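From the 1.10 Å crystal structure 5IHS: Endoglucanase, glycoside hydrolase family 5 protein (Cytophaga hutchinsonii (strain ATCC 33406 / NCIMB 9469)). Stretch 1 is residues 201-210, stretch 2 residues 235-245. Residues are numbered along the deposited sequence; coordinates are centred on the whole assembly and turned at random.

Stretch 1 201-210: LVTEAAANPI
Stretch 2, residues 235-245: QKALDMGIALF

Ala-206 sits at the apolar centre, its CA-to-CB bond directed toward the other stretch. Ala-206 CB lies 3.6 Å from Ile-242 CD1, 3.7 Å from Met-240 CB and 4.1 Å from Ala-237 CB, so one methyl serves three neighbours. Small residues suit this spacing: the helix of stretch 1 runs almost parallel to the helix that ends stretch 2's first part, at 9° between their N-to-C directions, and the axes approach to 8.3 Å. The register is marked by Thr-203 and Ala-237, whose CA atoms are 4.6 Å apart.

Ile-242 (chi1 62°, p; chi2 166°, t) comes after the second helix in an extended conformation, phi/psi -95/166, and points toward the first stretch. Ile-242 CD1 packs against the first helix, 3.7 Å from Val-202 O and 4.5 Å from Ala-205 CB, while Ile-242 CG2 meets Pro-209 CB at 4.1 Å. Next to these contacts, buried Val-202 (m) makes its closest approaches with CG2, 3.6 Å from Ala-237 CB, and with CG1, 3.9 Å from CD2 of Leu-244 (m, t), a strand residue.

Between Met-240 and Ile-242 the chain must leave the helix, and Gly-241 makes the turn. With positive phi (105/6), Gly-241 is the first residue to leave helical angles, in a Schellman motif. Gly-241 N also donates to Leu-238 O at 2.9 Å and weakly to Ala-237 O at 3.3 Å. A CB here would jam against the carbonyl O of Met-240; the backbone angles alone call for glycine, since nothing of the first stretch lies near that position.

Farther out, Met-240 (m, t, p; chi3 74°) lays its thioether along the first helix. Met-240 CE is 3.6 Å from Thr-203 O, 3.4 Å from Ala-207 N and 3.7 Å from Ala-207 CB, covering a backbone pair already joined by the helical hydrogen bond from Ala-207 N to Thr-203 O, 3.0 Å. Thr-203 (p) puts CG2 3.7 Å from Lys-236 CB and 3.8 Å from Ala-237 N. Lys-236, m then t throughout, contributes the base of its side chain while its end leads away.

No direct hydrogen bond crosses between the stretches. At the polar edge one water bridges them instead, donating to Ala-206 O and to Met-240 O, each 2.7 Å from the water oxygen. On the second helix, Gln-235 NE2 donates to Asp-239 OD1 at 3.0 Å, one turn along and out of contact with the first stretch. The rule is economical: alanines permit close helices, larger apolar side chains fill around them, and water joins two carbonyls.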

# COMPACT_ATOMS: atom_id res chain seq x y z
N LEU A 201 -0.14 13.15 8.65
CA LEU A 201 0.54 13.76 9.80
C LEU A 201 1.50 12.77 10.47
O LEU A 201 1.40 12.41 11.64
CB LEU A 201 -0.47 14.38 10.76
CG LEU A 201 -1.29 15.51 10.11
CD1 LEU A 201 -2.30 16.07 11.11
CD2 LEU A 201 -0.44 16.63 9.55
N VAL A 202 2.50 12.37 9.67
CA VAL A 202 3.48 11.39 10.11
C VAL A 202 4.33 11.91 11.26
O VAL A 202 4.86 11.11 12.03
CB VAL A 202 4.31 10.88 8.91
CG1 VAL A 202 3.45 9.99 8.03
CG2 VAL A 202 4.90 12.03 8.08
N THR A 203 4.49 13.23 11.41
CA THR A 203 5.28 13.72 12.54
C THR A 203 4.64 13.39 13.88
O THR A 203 5.35 13.30 14.89
CB THR A 203 5.53 15.22 12.46
OG1 THR A 203 4.28 15.93 12.41
CG2 THR A 203 6.40 15.58 11.27
N GLU A 204 3.32 13.24 13.95
CA GLU A 204 2.69 12.91 15.23
C GLU A 204 3.03 11.49 15.64
O GLU A 204 3.28 11.22 16.83
CB GLU A 204 1.18 13.12 15.16
CG GLU A 204 0.79 14.54 14.87
CD GLU A 204 -0.70 14.79 14.76
OE1 GLU A 204 -1.48 13.82 14.59
OE2 GLU A 204 -1.08 15.98 14.84
N ALA A 205 3.06 10.57 14.68
CA ALA A 205 3.52 9.21 14.95
C ALA A 205 5.00 9.21 15.31
O ALA A 205 5.43 8.48 16.21
CB ALA A 205 3.24 8.31 13.74
N ALA A 206 5.80 10.03 14.62
CA ALA A 206 7.23 10.07 14.89
C ALA A 206 7.51 10.56 16.31
O ALA A 206 8.51 10.15 16.91
CB ALA A 206 7.93 10.96 13.87
N ALA A 207 6.65 11.43 16.84
CA ALA A 207 6.81 11.94 18.19
C ALA A 207 6.41 10.93 19.26
O ALA A 207 6.86 11.05 20.40
CB ALA A 207 5.99 13.22 18.37
N ASN A 208 5.56 9.97 18.92
CA ASN A 208 5.12 8.95 19.87
C ASN A 208 4.99 7.63 19.13
O ASN A 208 3.88 7.10 18.94
CB ASN A 208 3.81 9.34 20.53
CG ASN A 208 3.36 8.32 21.57
OD1 ASN A 208 4.17 7.55 22.10
ND2 ASN A 208 2.07 8.32 21.84
N PRO A 209 6.11 7.06 18.70
CA PRO A 209 6.06 5.87 17.85
C PRO A 209 5.65 4.63 18.61
O PRO A 209 5.73 4.54 19.84
CB PRO A 209 7.49 5.75 17.32
CG PRO A 209 8.32 6.39 18.40
CD PRO A 209 7.50 7.55 18.85
N ILE A 210 5.20 3.64 17.84
CA ILE A 210 4.96 2.30 18.36
C ILE A 210 6.32 1.62 18.47
O ILE A 210 6.97 1.33 17.46
CB ILE A 210 4.01 1.52 17.44
CG1 ILE A 210 2.64 2.21 17.43
CG2 ILE A 210 3.88 0.08 17.91
CD1 ILE A 210 1.73 1.76 16.30
N GLN A 235 9.90 14.69 5.72
CA GLN A 235 11.30 14.82 6.11
C GLN A 235 11.44 14.98 7.62
O GLN A 235 12.35 14.40 8.23
CB GLN A 235 11.95 15.99 5.37
CG GLN A 235 13.42 16.20 5.72
CD GLN A 235 14.28 15.03 5.25
OE1 GLN A 235 14.40 14.77 4.05
NE2 GLN A 235 14.88 14.31 6.20
N LYS A 236 10.56 15.77 8.23
CA LYS A 236 10.61 15.95 9.68
C LYS A 236 10.36 14.64 10.41
O LYS A 236 10.98 14.38 11.44
CB LYS A 236 9.62 17.04 10.10
CG LYS A 236 10.05 18.44 9.66
CD LYS A 236 9.02 19.51 9.98
CE LYS A 236 9.41 20.85 9.34
NZ LYS A 236 8.56 21.99 9.78
N ALA A 237 9.47 13.80 9.90
CA ALA A 237 9.27 12.49 10.51
C ALA A 237 10.51 11.61 10.37
O ALA A 237 10.88 10.90 11.31
CB ALA A 237 8.05 11.80 9.89
N LEU A 238 11.16 11.64 9.21
CA LEU A 238 12.41 10.90 9.04
C LEU A 238 13.47 11.39 10.01
O LEU A 238 14.23 10.59 10.58
CB LEU A 238 12.89 11.03 7.59
CG LEU A 238 11.96 10.47 6.52
CD1 LEU A 238 12.51 10.80 5.14
CD2 LEU A 238 11.78 8.98 6.67
N ASP A 239 13.53 12.71 10.22
CA ASP A 239 14.49 13.27 11.17
C ASP A 239 14.30 12.71 12.56
O ASP A 239 15.25 12.64 13.36
CB ASP A 239 14.31 14.79 11.26
CG ASP A 239 14.72 15.53 10.00
OD1 ASP A 239 15.38 14.95 9.11
OD2 ASP A 239 14.39 16.74 9.93
N MET A 240 13.07 12.36 12.90
CA MET A 240 12.70 11.86 14.21
C MET A 240 12.87 10.34 14.31
O MET A 240 12.64 9.77 15.38
CB MET A 240 11.26 12.30 14.54
CG MET A 240 11.01 13.86 14.60
SD MET A 240 9.30 14.53 14.41
CE MET A 240 8.63 14.09 16.00
N GLY A 241 13.24 9.68 13.20
CA GLY A 241 13.73 8.32 13.23
C GLY A 241 12.80 7.22 12.76
O GLY A 241 13.16 6.04 12.88
N ILE A 242 11.61 7.54 12.23
CA ILE A 242 10.68 6.50 11.79
C ILE A 242 10.84 6.22 10.30
O ILE A 242 11.46 6.99 9.56
CB ILE A 242 9.21 6.80 12.17
CG1 ILE A 242 8.70 8.08 11.52
CG2 ILE A 242 9.04 6.83 13.69
CD1 ILE A 242 7.17 8.24 11.58
N ALA A 243 10.26 5.10 9.86
CA ALA A 243 10.25 4.70 8.47
C ALA A 243 8.85 4.86 7.91
O ALA A 243 7.86 4.47 8.54
CB ALA A 243 10.69 3.23 8.33
N LEU A 244 8.76 5.42 6.71
CA LEU A 244 7.51 5.70 6.03
C LEU A 244 7.32 4.75 4.85
O LEU A 244 8.29 4.31 4.23
CB LEU A 244 7.51 7.13 5.48
CG LEU A 244 7.83 8.22 6.51
CD1 LEU A 244 7.81 9.58 5.87
CD2 LEU A 244 6.86 8.17 7.69
N PHE A 245 6.06 4.47 4.53
CA PHE A 245 5.69 3.69 3.35
C PHE A 245 4.52 4.41 2.68
O PHE A 245 3.49 4.66 3.33
CB PHE A 245 5.30 2.27 3.79
CG PHE A 245 5.25 1.22 2.68
CD1 PHE A 245 4.60 1.40 1.47
CD2 PHE A 245 5.86 -0.02 2.89
CE1 PHE A 245 4.57 0.41 0.51
CE2 PHE A 245 5.82 -1.01 1.92
CZ PHE A 245 5.17 -0.79 0.74
O HOH W 1 10.60 8.52 16.52